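Local coordinates for DNA repair protein RAD2 (Saccharomyces cerevisiae, PDB 4Q0W) that cuts single-stranded DNA as a magnesium-dependent endonuclease of the XPG/RAD2 family, essential for the incision step in excision repair of DNA damaged by ultraviolet light, bulky adducts or cross-linking agents, at residues Ile234-Leu239 and Ser255-Ile260; Lys249-Val254 and Lys295-Asn300. All blocks are in the same frame, centred on the assembly; numbering follows the deposited sequence.

In the fold
Following the chain from the N terminus, helix 230-240 comes first, then a loop that leads into helix 253-263. Interaction 1 packs these two helices on each other and so closes the 15-residue connection between its segments, most of it loop. Interaction 2 starts inside it, since 249-254 is the end of the loop and the first two residues of helix 253-263, but its partner 295-300 lies far beyond, past helix 266-278, at the end of helix 288-299. The two contacts therefore cross. They meet where Ser255 OG and Lys296 NZ make a weak hydrogen bond. Interaction 1 joins the two helices, and interaction 2 fastens the DNA-holding loop between them to the end of helix 288-299.

Interaction 1: Ile234-Leu239 and Ser255-Ile260; sequences IELAQL and SSIEVI. With nucleotides of chain D.
Leu239 and Leu236 pack against Ser256, Val259 and Ile260, joining the two helices of the helix-two-turn-helix (H2TH) motif that the XPG/RAD2 nucleases use to hold duplex DNA. The segment axes approach to 9.6 Å with their directions 133° apart.

Leu239 CB lies against Ser256 OG at 3.4 Å, a van der Waals contact of a methylene with a buried hydroxyl, whose hydrogen-bond partner is Gly252 O one turn back in the chain. CG stands anti to the carbonyl carbon (chi1 -62°) and carries the fork. CD1 reaches the other helix, lying over the backbone of Ser256 with that residue's O 3.7 Å away. The same methyl also meets Val259 CG1 at 3.9 Å, and more loosely Ile260 CD1, so one branch sits among residues of two successive turns, Ser256 on one and Val259 and Ile260 on the next.

Leu236, one turn earlier, meets Ile260 at a different atom, CG1, which its CD2 touches at 3.7 Å. CD2 also rests near Ser256 O, while both Leu236 methyls are 4.0 Å from Ile257 CD1. The Leu236 and Ile260 side chains cross obliquely, and Ile260 CD1 passes on to Glu235 CB, where the contact thins out; the carboxylate of Glu235 turns to Leu266 N instead.

No hydrogen bond crosses between the two segments; van der Waals packing, mostly of apolar side chains, carries the contact. At the DNA end, Ser255 N donates to OP1 of DA9 of chain D at 3.0 Å, and the nearby helix N terminus would probably favour that phosphate.

Around the pair, helix 266-278 packs on Leu239 and Ile260 through Leu266 and on Val259 through Phe269, while helix 311-318 packs on helix 230-240 at Ile234 and Gln238.

Interaction 2: Lys249-Val254 and Lys295-Asn300; sequences KGMGPV and KKLVNN. With K (potassium ion), chain F; nucleotides of chain D.
Asn300 and Lys249 bury the most surface here, and they bring the end of helix 288-299 onto the loop of the helix-two-turn-helix (H2TH) motif that grips the DNA backbone. The Lys249 side chain, extended beyond CG, crosses that of Asn300 at about a right angle, with its CE 3.4 Å from Asn300 OD1. The amide's other end, ND2, faces the Gly250 CA at 3.6 Å, and a water bridges it to Lys249 O. A side chain at Gly250 would run into that ND2, and the backbone there (phi 88°) itself calls for glycine.

Lys296 adds the direct bond: extended from CB to tip, it brings NZ to 2.8 Å from Gly250 O, tilted 27° from the carbonyl plane. Lys296 CE lies 4.2 Å from Met251 CE. An alanine here would probably leave Gly250 O without its ammonium partner and open a gap beside Met251 CE.

The loop and the start of the helix turn backbone amides to the DNA: Gly250 N in the loop donates to DC10 of chain D OP1, and Val254 N in the helix's first turn to DA9 of chain D OP2. A potassium ion completes the grip, bound by Leu248 O, three waters and OP2 of DC10 of chain D; Met251 O lies 3.1 Å from this ion, K.

Interaction 1: Ile234-Leu239 and Ser255-Ile260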
ATOM      1  N   ILE A 234     -22.287  -5.305 -10.609  1.00 14.19           N
ATOM      2  CA  ILE A 234     -23.095  -4.833  -9.498  1.00 14.08           C
ATOM      3  C   ILE A 234     -22.669  -5.582  -8.216  1.00 20.70           C
ATOM      4  O   ILE A 234     -22.678  -5.014  -7.127  1.00 14.31           O
ATOM      5  CB  ILE A 234     -24.597  -5.008  -9.793  1.00 17.33           C
ATOM      6  CG1 ILE A 234     -25.010  -4.126 -10.969  1.00 18.61           C
ATOM      7  CG2 ILE A 234     -25.448  -4.694  -8.558  1.00 17.97           C
ATOM      8  CD1 ILE A 234     -26.478  -4.283 -11.385  1.00 22.81           C
ATOM      9  N   GLU A 235     -22.257  -6.842  -8.346  1.00 15.01           N
ATOM     10  CA  GLU A 235     -21.846  -7.600  -7.160  1.00 18.36           C
ATOM     11  C   GLU A 235     -20.429  -7.233  -6.734  1.00 17.23           C
ATOM     12  O   GLU A 235     -20.122  -7.220  -5.541  1.00 17.25           O
ATOM     13  CB  GLU A 235     -21.995  -9.111  -7.382  1.00 18.51           C
ATOM     14  CG  GLU A 235     -23.462  -9.570  -7.551  1.00 20.60           C
ATOM     15  CD  GLU A 235     -23.676 -11.029  -7.118  1.00 26.81           C
ATOM     16  OE1 GLU A 235     -22.730 -11.843  -7.240  1.00 18.71           O
ATOM     17  OE2 GLU A 235     -24.786 -11.357  -6.643  1.00 24.12           O
ATOM     18  N   LEU A 236     -19.563  -6.938  -7.704  1.00 17.00           N
ATOM     19  CA  LEU A 236     -18.258  -6.339  -7.393  1.00 15.32           C
ATOM     20  C   LEU A 236     -18.399  -5.048  -6.570  1.00 15.44           C
ATOM     21  O   LEU A 236     -17.621  -4.798  -5.638  1.00 16.30           O
ATOM     22  CB  LEU A 236     -17.487  -6.029  -8.676  1.00 14.67           C
ATOM     23  CG  LEU A 236     -16.740  -7.132  -9.406  1.00 19.38           C
ATOM     24  CD1 LEU A 236     -16.152  -6.568 -10.728  1.00 14.32           C
ATOM     25  CD2 LEU A 236     -15.626  -7.721  -8.507  1.00 18.17           C
ATOM     26  N   ALA A 237     -19.388  -4.224  -6.907  1.00 15.08           N
ATOM     27  CA  ALA A 237     -19.603  -2.982  -6.164  1.00 17.08           C
ATOM     28  C   ALA A 237     -19.779  -3.297  -4.675  1.00 17.03           C
ATOM     29  O   ALA A 237     -19.281  -2.574  -3.801  1.00 16.45           O
ATOM     30  CB  ALA A 237     -20.803  -2.239  -6.708  1.00 15.05           C
ATOM     31  N   GLN A 238     -20.462  -4.401  -4.386  1.00 16.06           N
ATOM     32  CA  GLN A 238     -20.724  -4.776  -2.996  1.00 16.42           C
ATOM     33  C   GLN A 238     -19.520  -5.364  -2.270  1.00 16.03           C
ATOM     34  O   GLN A 238     -19.579  -5.634  -1.065  1.00 17.14           O
ATOM     35  CB  GLN A 238     -21.923  -5.724  -2.930  1.00 14.30           C
ATOM     36  CG  GLN A 238     -23.207  -5.010  -3.316  1.00 18.79           C
ATOM     37  CD  GLN A 238     -24.331  -5.959  -3.615  1.00 20.71           C
ATOM     38  OE1 GLN A 238     -24.955  -6.506  -2.703  1.00 19.81           O
ATOM     39  NE2 GLN A 238     -24.601  -6.168  -4.900  1.00 17.37           N
ATOM     40  N   LEU A 239     -18.425  -5.573  -2.992  1.00 13.70           N
ATOM     41  CA  LEU A 239     -17.179  -5.961  -2.337  1.00 14.95           C
ATOM     42  C   LEU A 239     -16.267  -4.734  -2.217  1.00 14.66           C
ATOM     43  O   LEU A 239     -15.701  -4.451  -1.149  1.00 13.25           O
ATOM     44  CB  LEU A 239     -16.477  -7.071  -3.128  1.00 12.53           C
ATOM     45  CG  LEU A 239     -17.276  -8.366  -3.253  1.00 17.65           C
ATOM     46  CD1 LEU A 239     -16.579  -9.340  -4.198  1.00 15.38           C
ATOM     47  CD2 LEU A 239     -17.531  -8.998  -1.879  1.00 10.14           C
ATOM     48  N   SER A 255      -8.717  -9.190  -4.564  1.00 20.39           N
ATOM     49  CA  SER A 255      -9.502 -10.149  -3.801  1.00 26.51           C
ATOM     50  C   SER A 255     -10.940 -10.214  -4.309  1.00 21.13           C
ATOM     51  O   SER A 255     -11.549 -11.286  -4.321  1.00 22.10           O
ATOM     52  CB  SER A 255      -9.482  -9.782  -2.316  1.00 23.44           C
ATOM     53  OG  SER A 255      -8.173  -9.456  -1.892  1.00 24.48           O
ATOM     54  N   SER A 256     -11.477  -9.071  -4.736  1.00 17.87           N
ATOM     55  CA  SER A 256     -12.873  -9.014  -5.167  1.00 18.04           C
ATOM     56  C   SER A 256     -13.071  -9.794  -6.457  1.00 18.96           C
ATOM     57  O   SER A 256     -14.033 -10.561  -6.593  1.00 15.49           O
ATOM     58  CB  SER A 256     -13.330  -7.568  -5.332  1.00 15.56           C
ATOM     59  OG  SER A 256     -13.250  -6.895  -4.092  1.00 17.00           O
ATOM     60  N   ILE A 257     -12.155  -9.605  -7.401  1.00 18.15           N
ATOM     61  CA  ILE A 257     -12.188 -10.363  -8.647  1.00 21.14           C
ATOM     62  C   ILE A 257     -12.072 -11.866  -8.354  1.00 22.04           C
ATOM     63  O   ILE A 257     -12.789 -12.669  -8.953  1.00 21.86           O
ATOM     64  CB  ILE A 257     -11.075  -9.912  -9.627  1.00 26.55           C
ATOM     65  CG1 ILE A 257     -11.415  -8.549 -10.213  1.00 18.82           C
ATOM     66  CG2 ILE A 257     -10.923 -10.904 -10.795  1.00 24.69           C
ATOM     67  CD1 ILE A 257     -12.684  -8.564 -11.054  1.00 18.90           C
ATOM     68  N   GLU A 258     -11.194 -12.238  -7.422  1.00 22.38           N
ATOM     69  CA  GLU A 258     -11.028 -13.650  -7.069  1.00 24.40           C
ATOM     70  C   GLU A 258     -12.328 -14.247  -6.535  1.00 27.25           C
ATOM     71  O   GLU A 258     -12.712 -15.360  -6.917  1.00 21.25           O
ATOM     72  CB  GLU A 258      -9.913 -13.828  -6.038  1.00 26.26           C
ATOM     73  CG  GLU A 258      -8.511 -13.677  -6.608  1.00 39.93           C
ATOM     74  CD  GLU A 258      -7.437 -13.658  -5.528  1.00 48.91           C
ATOM     75  OE1 GLU A 258      -7.787 -13.752  -4.327  1.00 44.62           O
ATOM     76  OE2 GLU A 258      -6.245 -13.543  -5.885  1.00 53.31           O
ATOM     77  N   VAL A 259     -13.005 -13.510  -5.653  1.00 20.43           N
ATOM     78  CA  VAL A 259     -14.279 -13.967  -5.101  1.00 17.24           C
ATOM     79  C   VAL A 259     -15.315 -14.261  -6.197  1.00 23.66           C
ATOM     80  O   VAL A 259     -15.976 -15.312  -6.200  1.00 18.79           O
ATOM     81  CB  VAL A 259     -14.847 -12.944  -4.091  1.00 23.16           C
ATOM     82  CG1 VAL A 259     -16.318 -13.219  -3.808  1.00 19.98           C
ATOM     83  CG2 VAL A 259     -14.035 -12.965  -2.800  1.00 16.41           C
ATOM     84  N   ILE A 260     -15.462 -13.336  -7.136  1.00 19.25           N
ATOM     85  CA  ILE A 260     -16.439 -13.527  -8.205  1.00 22.44           C
ATOM     86  C   ILE A 260     -16.035 -14.715  -9.084  1.00 25.22           C
ATOM     87  O   ILE A 260     -16.874 -15.522  -9.475  1.00 25.59           O
ATOM     88  CB  ILE A 260     -16.587 -12.257  -9.060  1.00 22.08           C
ATOM     89  CG1 ILE A 260     -17.060 -11.095  -8.193  1.00 21.61           C
ATOM     90  CG2 ILE A 260     -17.549 -12.483 -10.226  1.00 26.37           C
ATOM     91  CD1 ILE A 260     -18.361 -11.368  -7.449  1.00 23.79           C
TER
ATOM     92  P    DA D   9      -6.570  -6.368  -2.723  1.00 22.74           P
ATOM     93  OP1  DA D   9      -7.805  -7.182  -2.565  1.00 23.09           O
ATOM     94  OP2  DA D   9      -6.359  -5.614  -3.985  1.00 19.36           O
ATOM     95  O5'  DA D   9      -6.461  -5.358  -1.483  1.00 22.74           O
ATOM     96  C5'  DA D   9      -6.490  -5.888  -0.160  1.00 20.76           C
ATOM     97  C4'  DA D   9      -6.383  -4.768   0.852  1.00 22.20           C
ATOM     98  O4'  DA D   9      -5.076  -4.144   0.756  1.00 22.58           O
ATOM     99  C3'  DA D   9      -7.394  -3.633   0.701  1.00 25.74           C
ATOM    100  O3'  DA D   9      -7.915  -3.417   1.996  1.00 27.70           O
ATOM    101  C2'  DA D   9      -6.574  -2.443   0.188  1.00 22.29           C
ATOM    102  C1'  DA D   9      -5.216  -2.738   0.818  1.00 24.67           C
ATOM    103  N9   DA D   9      -4.049  -2.231   0.108  1.00 26.78           N
ATOM    104  C8   DA D   9      -3.725  -2.462  -1.206  1.00 23.83           C
ATOM    105  N7   DA D   9      -2.603  -1.899  -1.571  1.00 26.19           N
ATOM    106  C5   DA D   9      -2.150  -1.266  -0.420  1.00 24.43           C
ATOM    107  C6   DA D   9      -1.006  -0.486  -0.164  1.00 25.04           C
ATOM    108  N6   DA D   9      -0.083  -0.231  -1.105  1.00 23.91           N
ATOM    109  N1   DA D   9      -0.851   0.011   1.090  1.00 23.43           N
ATOM    110  C2   DA D   9      -1.792  -0.263   2.013  1.00 25.02           C
ATOM    111  N3   DA D   9      -2.918  -0.979   1.874  1.00 18.38           N
ATOM    112  C4   DA D   9      -3.031  -1.459   0.628  1.00 19.97           C
TER

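Interaction 2: Lys249-Val254 and Lys295-Asn300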
ATOM      1  N   LYS A 249     -14.508  -4.782   4.201  1.00 21.22           N
ATOM      2  CA  LYS A 249     -13.127  -4.531   4.599  1.00 24.12           C
ATOM      3  C   LYS A 249     -12.214  -5.629   4.054  1.00 19.30           C
ATOM      4  O   LYS A 249     -12.568  -6.813   4.068  1.00 19.03           O
ATOM      5  CB  LYS A 249     -13.004  -4.455   6.120  1.00 25.16           C
ATOM      6  CG  LYS A 249     -11.560  -4.332   6.603  1.00 31.65           C
ATOM      7  CD  LYS A 249     -11.459  -4.242   8.114  1.00 29.78           C
ATOM      8  CE  LYS A 249      -9.997  -4.099   8.539  1.00 41.89           C
ATOM      9  NZ  LYS A 249      -9.841  -4.097  10.019  1.00 51.88           N
ATOM     10  N   GLY A 250     -11.056  -5.234   3.537  1.00 23.37           N
ATOM     11  CA  GLY A 250     -10.097  -6.198   3.035  1.00 23.48           C
ATOM     12  C   GLY A 250     -10.315  -6.557   1.575  1.00 24.56           C
ATOM     13  O   GLY A 250      -9.446  -7.177   0.960  1.00 20.68           O
ATOM     14  N   MET A 251     -11.463  -6.178   1.013  1.00 18.61           N
ATOM     15  CA  MET A 251     -11.715  -6.482  -0.390  1.00 20.64           C
ATOM     16  C   MET A 251     -11.261  -5.360  -1.335  1.00 19.04           C
ATOM     17  O   MET A 251     -11.991  -4.393  -1.576  1.00 17.41           O
ATOM     18  CB  MET A 251     -13.186  -6.816  -0.640  1.00 16.06           C
ATOM     19  CG  MET A 251     -13.678  -8.072   0.071  1.00 20.92           C
ATOM     20  SD  MET A 251     -13.068  -9.622  -0.656  1.00 29.89           S
ATOM     21  CE  MET A 251     -11.854 -10.072   0.599  1.00 22.89           C
ATOM     22  N   GLY A 252     -10.057  -5.508  -1.880  1.00 17.02           N
ATOM     23  CA  GLY A 252      -9.594  -4.635  -2.945  1.00 16.15           C
ATOM     24  C   GLY A 252      -9.850  -5.303  -4.286  1.00 19.25           C
ATOM     25  O   GLY A 252     -10.485  -6.360  -4.332  1.00 19.67           O
ATOM     26  N   PRO A 253      -9.356  -4.695  -5.382  1.00 17.23           N
ATOM     27  CA  PRO A 253      -9.673  -5.198  -6.722  1.00 20.49           C
ATOM     28  C   PRO A 253      -9.190  -6.625  -6.940  1.00 19.82           C
ATOM     29  O   PRO A 253      -9.848  -7.368  -7.675  1.00 21.55           O
ATOM     30  CB  PRO A 253      -8.935  -4.226  -7.658  1.00 19.04           C
ATOM     31  CG  PRO A 253      -7.898  -3.545  -6.790  1.00 20.13           C
ATOM     32  CD  PRO A 253      -8.490  -3.501  -5.419  1.00 16.63           C
ATOM     33  N   VAL A 254      -8.072  -7.008  -6.322  1.00 18.26           N
ATOM     34  CA  VAL A 254      -7.549  -8.355  -6.512  1.00 21.45           C
ATOM     35  C   VAL A 254      -8.459  -9.384  -5.851  1.00 22.38           C
ATOM     36  O   VAL A 254      -8.903 -10.340  -6.489  1.00 23.21           O
ATOM     37  CB  VAL A 254      -6.148  -8.521  -5.908  1.00 22.07           C
ATOM     38  CG1 VAL A 254      -5.664  -9.963  -6.096  1.00 27.79           C
ATOM     39  CG2 VAL A 254      -5.165  -7.544  -6.543  1.00 31.39           C
ATOM     40  N   LYS A 295      -9.755 -17.243   6.692  1.00 28.71           N
ATOM     41  CA  LYS A 295      -8.953 -16.662   7.760  0.50 33.44           C
ATOM     42  C   LYS A 295      -8.960 -15.138   7.672  1.00 30.61           C
ATOM     43  O   LYS A 295      -9.079 -14.443   8.684  1.00 30.37           O
ATOM     44  CB  LYS A 295      -7.520 -17.196   7.703  0.50 36.59           C
ATOM     45  CG  LYS A 295      -6.839 -17.298   9.059  0.50 38.76           C
ATOM     46  CD  LYS A 295      -6.401 -15.941   9.593  0.50 41.09           C
ATOM     47  CE  LYS A 295      -6.770 -15.785  11.063  0.50 41.80           C
ATOM     48  NZ  LYS A 295      -8.248 -15.786  11.265  0.50 33.63           N
ATOM     49  N   LYS A 296      -8.850 -14.623   6.455  1.00 30.03           N
ATOM     50  CA  LYS A 296      -8.883 -13.178   6.237  1.00 31.37           C
ATOM     51  C   LYS A 296     -10.231 -12.549   6.617  1.00 26.09           C
ATOM     52  O   LYS A 296     -10.272 -11.490   7.254  1.00 21.99           O
ATOM     53  CB  LYS A 296      -8.551 -12.856   4.779  1.00 26.77           C
ATOM     54  CG  LYS A 296      -8.651 -11.383   4.451  1.00 31.13           C
ATOM     55  CD  LYS A 296      -8.091 -11.102   3.069  1.00 38.56           C
ATOM     56  CE  LYS A 296      -8.243  -9.635   2.717  1.00 32.92           C
ATOM     57  NZ  LYS A 296      -7.701  -9.357   1.363  1.00 31.67           N
ATOM     58  N   LEU A 297     -11.331 -13.189   6.219  1.00 21.47           N
ATOM     59  CA  LEU A 297     -12.658 -12.646   6.520  1.00 24.22           C
ATOM     60  C   LEU A 297     -12.903 -12.638   8.031  1.00 17.89           C
ATOM     61  O   LEU A 297     -13.414 -11.659   8.582  1.00 20.89           O
ATOM     62  CB  LEU A 297     -13.747 -13.427   5.769  1.00 21.55           C
ATOM     63  CG  LEU A 297     -13.627 -13.430   4.234  1.00 26.97           C
ATOM     64  CD1 LEU A 297     -14.481 -14.534   3.611  1.00 24.37           C
ATOM     65  CD2 LEU A 297     -14.005 -12.089   3.637  1.00 13.97           C
ATOM     66  N   VAL A 298     -12.507 -13.717   8.700  1.00 24.22           N
ATOM     67  CA  VAL A 298     -12.634 -13.806  10.157  1.00 27.43           C
ATOM     68  C   VAL A 298     -11.861 -12.675  10.831  1.00 26.90           C
ATOM     69  O   VAL A 298     -12.429 -11.895  11.608  1.00 25.77           O
ATOM     70  CB  VAL A 298     -12.169 -15.173  10.690  1.00 27.98           C
ATOM     71  CG1 VAL A 298     -12.152 -15.186  12.218  1.00 31.31           C
ATOM     72  CG2 VAL A 298     -13.083 -16.270  10.179  1.00 27.00           C
ATOM     73  N   ASN A 299     -10.579 -12.559  10.500  1.00 30.02           N
ATOM     74  CA  ASN A 299      -9.746 -11.501  11.059  1.00 28.91           C
ATOM     75  C   ASN A 299     -10.331 -10.120  10.788  1.00 27.72           C
ATOM     76  O   ASN A 299     -10.238  -9.222  11.629  1.00 28.58           O
ATOM     77  CB  ASN A 299      -8.307 -11.596  10.539  1.00 36.25           C
ATOM     78  CG  ASN A 299      -7.380 -10.590  11.211  1.00 43.21           C
ATOM     79  OD1 ASN A 299      -6.893  -9.649  10.576  1.00 47.55           O
ATOM     80  ND2 ASN A 299      -7.155 -10.770  12.508  1.00 37.31           N
ATOM     81  N   ASN A 300     -10.963  -9.953   9.632  1.00 24.23           N
ATOM     82  CA  ASN A 300     -11.627  -8.681   9.339  1.00 25.57           C
ATOM     83  C   ASN A 300     -13.047  -8.573   9.911  1.00 19.32           C
ATOM     84  O   ASN A 300     -13.756  -7.610   9.618  1.00 20.22           O
ATOM     85  CB  ASN A 300     -11.615  -8.380   7.830  1.00 21.71           C
ATOM     86  CG  ASN A 300     -10.233  -7.971   7.338  1.00 37.45           C
ATOM     87  OD1 ASN A 300      -9.424  -7.458   8.116  1.00 33.15           O
ATOM     88  ND2 ASN A 300      -9.951  -8.204   6.052  1.00 22.82           N
TER
HETATM   89  K     K F1002     -12.822  -2.408   0.667  1.00 49.46           K
ATOM     90  P    DA D   9      -6.570  -6.368  -2.723  1.00 22.74           P
ATOM     91  OP1  DA D   9      -7.805  -7.182  -2.565  1.00 23.09           O
ATOM     92  OP2  DA D   9      -6.359  -5.614  -3.985  1.00 19.36           O
ATOM     93  O5'  DA D   9      -6.461  -5.358  -1.483  1.00 22.74           O
ATOM     94  C5'  DA D   9      -6.490  -5.888  -0.160  1.00 20.76           C
ATOM     95  C4'  DA D   9      -6.383  -4.768   0.852  1.00 22.20           C
ATOM     96  O4'  DA D   9      -5.076  -4.144   0.756  1.00 22.58           O
ATOM     97  C3'  DA D   9      -7.394  -3.633   0.701  1.00 25.74           C
ATOM     98  O3'  DA D   9      -7.915  -3.417   1.996  1.00 27.70           O
ATOM     99  C2'  DA D   9      -6.574  -2.443   0.188  1.00 22.29           C
ATOM    100  C1'  DA D   9      -5.216  -2.738   0.818  1.00 24.67           C
ATOM    101  N9   DA D   9      -4.049  -2.231   0.108  1.00 26.78           N
ATOM    102  C8   DA D   9      -3.725  -2.462  -1.206  1.00 23.83           C
ATOM    103  N7   DA D   9      -2.603  -1.899  -1.571  1.00 26.19           N
ATOM    104  C5   DA D   9      -2.150  -1.266  -0.420  1.00 24.43           C
ATOM    105  C6   DA D   9      -1.006  -0.486  -0.164  1.00 25.04           C
ATOM    106  N6   DA D   9      -0.083  -0.231  -1.105  1.00 23.91           N
ATOM    107  N1   DA D   9      -0.851   0.011   1.090  1.00 23.43           N
ATOM    108  C2   DA D   9      -1.792  -0.263   2.013  1.00 25.02           C
ATOM    109  N3   DA D   9      -2.918  -0.979   1.874  1.00 18.38           N
ATOM    110  C4   DA D   9      -3.031  -1.459   0.628  1.00 19.97           C
ATOM    111  P    DC D  10      -9.128  -2.384   2.229  1.00 27.37           P
ATOM    112  OP1  DC D  10      -9.824  -2.871   3.453  1.00 24.38           O
ATOM    113  OP2  DC D  10      -9.878  -2.166   0.966  1.00 22.26           O
ATOM    114  O5'  DC D  10      -8.385  -1.016   2.576  1.00 22.41           O
ATOM    115  C5'  DC D  10      -7.595  -1.052   3.759  1.00 27.21           C
ATOM    116  C4'  DC D  10      -6.960   0.301   3.976  1.00 32.80           C
ATOM    117  O4'  DC D  10      -5.879   0.487   3.034  1.00 26.83           O
ATOM    118  C3'  DC D  10      -7.906   1.490   3.806  1.00 29.52           C
ATOM    119  O3'  DC D  10      -7.833   2.169   5.055  1.00 42.05           O
ATOM    120  C2'  DC D  10      -7.317   2.278   2.628  1.00 29.95           C
ATOM    121  C1'  DC D  10      -5.849   1.844   2.657  1.00 26.51           C
ATOM    122  N1   DC D  10      -5.058   1.846   1.394  1.00 26.85           N
ATOM    123  C2   DC D  10      -3.845   2.548   1.378  1.00 21.54           C
ATOM    124  O2   DC D  10      -3.505   3.156   2.397  1.00 26.65           O
ATOM    125  N3   DC D  10      -3.095   2.558   0.249  1.00 23.05           N
ATOM    126  C4   DC D  10      -3.511   1.886  -0.823  1.00 24.10           C
ATOM    127  N4   DC D  10      -2.724   1.923  -1.904  1.00 21.39           N
ATOM    128  C5   DC D  10      -4.745   1.152  -0.826  1.00 23.47           C
ATOM    129  C6   DC D  10      -5.484   1.153   0.293  1.00 23.32           C
ATOM    130  P    DG D   8      -1.103  -9.490  -5.233  1.00 52.96           P
ATOM    131  OP1  DG D   8      -1.856 -10.694  -5.668  1.00 41.04           O
ATOM    132  OP2  DG D   8      -0.520  -8.534  -6.207  1.00 39.53           O
ATOM    133  O5'  DG D   8      -2.016  -8.609  -4.255  1.00 36.27           O
ATOM    134  C5'  DG D   8      -2.614  -9.265  -3.158  1.00 26.43           C
ATOM    135  C4'  DG D   8      -3.203  -8.210  -2.259  1.00 34.52           C
ATOM    136  O4'  DG D   8      -2.137  -7.490  -1.596  1.00 25.55           O
ATOM    137  C3'  DG D   8      -4.070  -7.186  -2.990  1.00 24.21           C
ATOM    138  O3'  DG D   8      -5.373  -7.413  -2.483  1.00 24.19           O
ATOM    139  C2'  DG D   8      -3.440  -5.831  -2.638  1.00 20.53           C
ATOM    140  C1'  DG D   8      -2.565  -6.160  -1.434  1.00 28.07           C
ATOM    141  N9   DG D   8      -1.382  -5.318  -1.279  1.00 26.87           N
ATOM    142  C8   DG D   8      -0.394  -5.015  -2.191  1.00 27.27           C
ATOM    143  N7   DG D   8       0.523  -4.221  -1.706  1.00 24.22           N
ATOM    144  C5   DG D   8       0.122  -3.995  -0.390  1.00 27.78           C
ATOM    145  C6   DG D   8       0.713  -3.218   0.633  1.00 23.81           C
ATOM    146  O6   DG D   8       1.755  -2.556   0.571  1.00 20.70           O
ATOM    147  N1   DG D   8      -0.031  -3.259   1.811  1.00 22.93           N
ATOM    148  C2   DG D   8      -1.200  -3.973   1.975  1.00 26.50           C
ATOM    149  N2   DG D   8      -1.798  -3.918   3.178  1.00 22.45           N
ATOM    150  N3   DG D   8      -1.758  -4.704   1.023  1.00 25.82           N
ATOM    151  C4   DG D   8      -1.048  -4.662  -0.123  1.00 25.72           C
TER
HETATM  152  O   HOH W   1     -11.745  -9.460   4.177  1.00 20.17           O
HETATM  153  O   HOH W   2     -10.205  -6.055  11.677  1.00 44.95           O
HETATM  154  O   HOH W   3     -12.684  -0.892  -1.473  1.00 21.74           O
HETATM  155  O   HOH W   4     -13.131  -0.787   2.630  1.00 24.71           O
HETATM  156  O   HOH W   5     -14.895  -0.858   0.573  1.00 29.40           O